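PDB 4XE7: uncharacterized protein from Bacillus thuringiensis serovar kurstaki, which probably polymerises into actin-like filaments that segregate plasmid DNA, as a ParM-type member of the bacterial actin family, here without bound nucleotide. Local coordinates for residues Met10-Phe15 and Ser25-Lys30; Glu34-Pro39 and Ala135-Arg140. All blocks are in the same frame, centred on the assembly; numbering follows the deposited sequence.

Contact 1: Met10-Phe15 and Ser25-Lys30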
loop_
_atom_site.group_PDB
_atom_site.type_symbol
_atom_site.label_atom_id
_atom_site.label_comp_id
_atom_site.label_asym_id
_atom_site.label_seq_id
_atom_site.Cartn_x
_atom_site.Cartn_y
_atom_site.Cartn_z
ATOM N N MET A 10 -9.930 16.871 14.272
ATOM C CA MET A 10 -10.424 15.926 13.286
ATOM C C MET A 10 -9.278 15.313 12.501
ATOM O O MET A 10 -8.194 15.902 12.391
ATOM C CB MET A 10 -11.408 16.611 12.330
ATOM C CG MET A 10 -10.726 17.574 11.348
ATOM S SD MET A 10 -10.264 16.782 9.782
ATOM C CE MET A 10 -11.896 16.164 9.293
ATOM N N LEU A 11 -9.535 14.122 11.973
ATOM C CA LEU A 11 -8.621 13.431 11.085
ATOM C C LEU A 11 -9.385 13.143 9.801
ATOM O O LEU A 11 -10.483 12.577 9.835
ATOM C CB LEU A 11 -8.098 12.135 11.717
ATOM C CG LEU A 11 -7.284 11.196 10.817
ATOM C CD1 LEU A 11 -5.905 11.792 10.431
ATOM C CD2 LEU A 11 -7.133 9.826 11.478
ATOM N N LEU A 12 -8.820 13.556 8.674
ATOM C CA LEU A 12 -9.424 13.246 7.388
ATOM C C LEU A 12 -8.618 12.137 6.710
ATOM O O LEU A 12 -7.526 12.388 6.219
ATOM C CB LEU A 12 -9.486 14.487 6.502
ATOM C CG LEU A 12 -10.325 14.283 5.239
ATOM C CD1 LEU A 12 -11.828 14.309 5.574
ATOM C CD2 LEU A 12 -9.976 15.292 4.150
ATOM N N GLY A 13 -9.150 10.913 6.700
ATOM C CA GLY A 13 -8.446 9.789 6.111
ATOM C C GLY A 13 -9.248 8.940 5.139
ATOM O O GLY A 13 -10.465 9.131 4.952
ATOM N N GLY A 14 -8.548 8.008 4.501
ATOM C CA GLY A 14 -9.157 6.999 3.655
ATOM C C GLY A 14 -8.679 5.683 4.224
ATOM O O GLY A 14 -7.495 5.531 4.512
ATOM N N PHE A 15 -9.588 4.733 4.402
ATOM C CA PHE A 15 -9.254 3.533 5.154
ATOM C C PHE A 15 -9.497 2.297 4.316
ATOM O O PHE A 15 -10.633 1.953 3.981
ATOM C CB PHE A 15 -10.047 3.496 6.461
ATOM C CG PHE A 15 -9.923 4.763 7.251
ATOM C CD1 PHE A 15 -10.863 5.779 7.108
ATOM C CD2 PHE A 15 -8.837 4.967 8.089
ATOM C CE1 PHE A 15 -10.740 6.964 7.810
ATOM C CE2 PHE A 15 -8.701 6.160 8.800
ATOM C CZ PHE A 15 -9.655 7.159 8.656
ATOM N N SER A 25 -4.525 6.403 4.203
ATOM C CA SER A 25 -4.012 7.639 3.643
ATOM C C SER A 25 -4.719 8.803 4.334
ATOM O O SER A 25 -5.942 8.803 4.437
ATOM C CB SER A 25 -4.227 7.691 2.127
ATOM O OG SER A 25 -3.358 6.793 1.458
ATOM N N PHE A 26 -3.977 9.790 4.824
ATOM C CA PHE A 26 -4.643 10.911 5.487
ATOM C C PHE A 26 -3.968 12.222 5.148
ATOM O O PHE A 26 -2.874 12.242 4.582
ATOM C CB PHE A 26 -4.673 10.713 7.011
ATOM C CG PHE A 26 -3.313 10.718 7.655
ATOM C CD1 PHE A 26 -2.839 11.845 8.313
ATOM C CD2 PHE A 26 -2.504 9.595 7.598
ATOM C CE1 PHE A 26 -1.576 11.855 8.917
ATOM C CE2 PHE A 26 -1.237 9.601 8.192
ATOM C CZ PHE A 26 -0.783 10.729 8.851
ATOM N N LEU A 27 -4.620 13.327 5.481
ATOM C CA LEU A 27 -4.000 14.626 5.271
ATOM C C LEU A 27 -3.266 15.038 6.537
ATOM O O LEU A 27 -3.840 15.072 7.627
ATOM C CB LEU A 27 -5.037 15.668 4.863
ATOM C CG LEU A 27 -5.667 15.372 3.495
ATOM C CD1 LEU A 27 -6.745 16.401 3.143
ATOM C CD2 LEU A 27 -4.572 15.334 2.399
ATOM N N ASN A 28 -1.973 15.315 6.401
ATOM C CA ASN A 28 -1.185 15.635 7.573
ATOM C C ASN A 28 -1.278 17.136 7.832
ATOM O O ASN A 28 -2.159 17.812 7.284
ATOM C CB ASN A 28 0.264 15.154 7.410
ATOM C CG ASN A 28 0.974 15.781 6.208
ATOM O OD1 ASN A 28 0.571 16.832 5.699
ATOM N ND2 ASN A 28 2.057 15.137 5.766
ATOM N N GLU A 29 -0.397 17.682 8.661
ATOM C CA GLU A 29 -0.561 19.095 9.007
ATOM C C GLU A 29 -0.169 20.052 7.873
ATOM O O GLU A 29 -0.626 21.188 7.829
ATOM C CB GLU A 29 0.211 19.410 10.280
ATOM C CG GLU A 29 -0.437 18.760 11.493
ATOM C CD GLU A 29 0.377 18.939 12.745
ATOM O OE1 GLU A 29 1.446 18.294 12.850
ATOM O OE2 GLU A 29 -0.055 19.726 13.613
ATOM N N LYS A 30 0.645 19.605 6.927
ATOM C CA LYS A 30 0.941 20.472 5.787
ATOM C C LYS A 30 -0.116 20.286 4.687
ATOM O O LYS A 30 0.005 20.835 3.603
ATOM C CB LYS A 30 2.350 20.204 5.264
ATOM C CG LYS A 30 3.388 20.164 6.380
ATOM C CD LYS A 30 4.683 20.881 6.056
ATOM C CE LYS A 30 5.768 19.911 5.642
ATOM N NZ LYS A 30 5.389 19.206 4.390
HETATM O O HOH W 1 -6.523 15.071 8.762
#
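L11 and L12 meet F26 and L27 on two sides of one backbone pairing. L11 sends CD1 obliquely across to F26, 3.7 Å from F26 CD1. The same methyl also touches F26 CB. CG of F26 lies between its own backbone N and carbonyl carbon (chi1 65°), and the far part of the ring leads away from L11. L12 and L27 behave differently. Their side chains run side by side and point the same way, with L12 CD2 3.6 Å from L27 CD1.

The backbones are antiparallel: the N-to-C directions of strands 13-15 and 25-27 are 172° apart. L27 N donates to L12 O at 3.1 Å. G14 and S25 form a hydrogen-bonded pair: G14 N to S25 O is 2.7 Å, and S25 N returns a bond to G14 O. G13 and F26 form the adjacent non-hydrogen-bonded pair, with their CA atoms 4.0 Å apart. G13 has no side chain, and G13 CA comes within 4.0 Å of F26 CB. Beyond the last direct bond, one water takes over. It accepts from L12 N and donates to L27 O at 2.9 Å.

The two strands, 13-17 and 21-27, make a beta hairpin in the large mixed sheet. Beyond strand 13-17, L11 and F15 bond by backbone to S147 and S151 of strand 145-154. Beyond strand 21-27, the sheet continues through strand 33-45. Helix 123-140 covers the L11 and F26 face through A137. Helix 402-418 lies against the other face, where L12 touches L412 and S25 touches R405.

Contact 2: Glu34-Pro39 and Ala135-Arg140; sequences ESFAIP and AVAAAR
Helix 123-140 packs by its C-terminal end on strand 33-45 of the mixed sheet, a helix-on-sheet packing of the actin-like fold. The axes of strand 34-39 and helix segment 135-140 come within 10.5 Å. F36 and R140 carry much of the contact. The ring of F36 reaches V136 with its tip, and F36 CZ is 3.8 Å from V136 CB. A137 adds its backbone N near the plane of the ring, at the edge.

R140 extends from CG to NE, and the side chains of R140 and F36 slide past each other in opposite directions. F36 CD1 lies over one face of the guanidinium, offset toward its rim, and the two planes are 46° apart. CG of E34 is anti to the backbone N, and with the extended chain beyond it this lets the carboxylate reach R140. OE1 of E34 is taken by N28, while NH2 of R140 pairs with D67 and D69. This acidic setting would probably stabilise the arginine charge. A water accepts from R140 NH1 and donates to S35 O at 2.6 Å. In the salt bridge, R140 NH1 donates to the anti lone pair of E34 OE2 at 3.0 Å; the bond is bent (140° at the hydrogen), with OE2 tilted 26° out of the guanidinium plane.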
loop_
_atom_site.group_PDB
_atom_site.type_symbol
_atom_site.label_atom_id
_atom_site.label_comp_id
_atom_site.label_asym_id
_atom_site.label_seq_id
_atom_site.Cartn_x
_atom_site.Cartn_y
_atom_site.Cartn_z
ATOM N N GLU A 34 -0.474 11.584 3.482
ATOM C CA GLU A 34 0.496 10.741 4.174
ATOM C C GLU A 34 -0.078 9.322 4.323
ATOM O O GLU A 34 -1.244 9.154 4.669
ATOM C CB GLU A 34 0.837 11.354 5.540
ATOM C CG GLU A 34 1.996 10.713 6.257
ATOM C CD GLU A 34 2.583 11.614 7.341
ATOM O OE1 GLU A 34 2.736 12.825 7.084
ATOM O OE2 GLU A 34 2.861 11.120 8.454
ATOM N N SER A 35 0.728 8.307 4.040
ATOM C CA SER A 35 0.242 6.925 4.043
ATOM C C SER A 35 1.185 5.970 4.741
ATOM O O SER A 35 2.422 6.126 4.677
ATOM C CB SER A 35 0.023 6.419 2.617
ATOM O OG SER A 35 -0.939 7.200 1.944
ATOM N N PHE A 36 0.591 4.983 5.408
ATOM C CA PHE A 36 1.336 3.828 5.900
ATOM C C PHE A 36 0.429 2.598 5.949
ATOM O O PHE A 36 -0.794 2.690 5.763
ATOM C CB PHE A 36 1.955 4.105 7.272
ATOM C CG PHE A 36 0.955 4.442 8.350
ATOM C CD1 PHE A 36 0.632 5.765 8.625
ATOM C CD2 PHE A 36 0.349 3.434 9.097
ATOM C CE1 PHE A 36 -0.283 6.080 9.619
ATOM C CE2 PHE A 36 -0.558 3.741 10.113
ATOM C CZ PHE A 36 -0.883 5.071 10.357
ATOM N N ALA A 37 1.046 1.447 6.185
ATOM C CA ALA A 37 0.350 0.175 6.242
ATOM C C ALA A 37 0.657 -0.533 7.558
ATOM O O ALA A 37 1.801 -0.563 8.008
ATOM C CB ALA A 37 0.750 -0.698 5.088
ATOM N N ILE A 38 -0.367 -1.112 8.165
ATOM C CA ILE A 38 -0.168 -1.948 9.341
ATOM C C ILE A 38 -0.567 -3.369 8.981
ATOM O O ILE A 38 -1.711 -3.611 8.603
ATOM C CB ILE A 38 -0.988 -1.445 10.545
ATOM C CG1 ILE A 38 -0.584 -0.007 10.892
ATOM C CG2 ILE A 38 -0.769 -2.348 11.757
ATOM C CD1 ILE A 38 -1.289 0.583 12.136
ATOM N N PRO A 39 0.376 -4.320 9.080
ATOM C CA PRO A 39 -0.004 -5.692 8.728
ATOM C C PRO A 39 -1.129 -6.210 9.639
ATOM O O PRO A 39 -1.201 -5.902 10.846
ATOM C CB PRO A 39 1.291 -6.492 8.928
ATOM C CG PRO A 39 2.399 -5.463 8.980
ATOM C CD PRO A 39 1.778 -4.219 9.531
ATOM N N ALA A 135 -5.307 5.901 15.205
ATOM C CA ALA A 135 -4.635 6.454 16.386
ATOM C C ALA A 135 -3.233 6.930 16.079
ATOM O O ALA A 135 -2.796 7.956 16.604
ATOM C CB ALA A 135 -4.584 5.418 17.528
ATOM N N VAL A 136 -2.519 6.176 15.255
ATOM C CA VAL A 136 -1.165 6.578 14.872
ATOM C C VAL A 136 -1.178 7.880 14.058
ATOM O O VAL A 136 -0.376 8.782 14.307
ATOM C CB VAL A 136 -0.437 5.470 14.069
ATOM C CG1 VAL A 136 0.956 5.958 13.605
ATOM C CG2 VAL A 136 -0.290 4.212 14.926
ATOM N N ALA A 137 -2.093 7.989 13.101
ATOM C CA ALA A 137 -2.212 9.227 12.324
ATOM C C ALA A 137 -2.598 10.398 13.209
ATOM O O ALA A 137 -2.117 11.529 13.015
ATOM C CB ALA A 137 -3.226 9.072 11.220
ATOM N N ALA A 138 -3.486 10.138 14.166
ATOM C CA ALA A 138 -3.925 11.208 15.049
ATOM C C ALA A 138 -2.740 11.663 15.909
ATOM O O ALA A 138 -2.524 12.867 16.101
ATOM C CB ALA A 138 -5.100 10.759 15.903
ATOM N N ALA A 139 -1.959 10.695 16.389
ATOM C CA ALA A 139 -0.728 10.978 17.118
ATOM C C ALA A 139 0.246 11.795 16.259
ATOM O O ALA A 139 0.798 12.779 16.737
ATOM C CB ALA A 139 -0.070 9.684 17.581
ATOM N N ARG A 140 0.431 11.397 14.995
ATOM C CA ARG A 140 1.346 12.090 14.084
ATOM C C ARG A 140 1.004 13.558 13.876
ATOM O O ARG A 140 1.882 14.384 13.688
ATOM C CB ARG A 140 1.371 11.399 12.722
ATOM C CG ARG A 140 2.070 10.062 12.727
ATOM C CD ARG A 140 2.166 9.495 11.321
ATOM N NE ARG A 140 2.915 8.250 11.335
ATOM C CZ ARG A 140 3.359 7.645 10.247
ATOM N NH1 ARG A 140 3.101 8.174 9.057
ATOM N NH2 ARG A 140 4.041 6.507 10.353
HETATM O O HOH W 2 4.039 7.242 6.441
#

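Overall arrangement
Contact 1 closes before contact 2 opens along the chain, and their centres are about 9 Å apart. Both reach the same mixed sheet. Strand 21-27 of contact 1 is the direct neighbour of strand 33-45 of contact 2, and the two strands follow each other in sequence. They join through F26 O and E34 N, 2.7 Å apart, a probable hydrogen bond. The hydroxyls of the same two strands meet as well: S25 OG and S35 OG are 2.5 Å apart, again a probable hydrogen bond. Contact 1 therefore pairs strands within the sheet, and contact 2 lays a helix over it. Together they build a helix layer packed on the sheet in this actin-like protein.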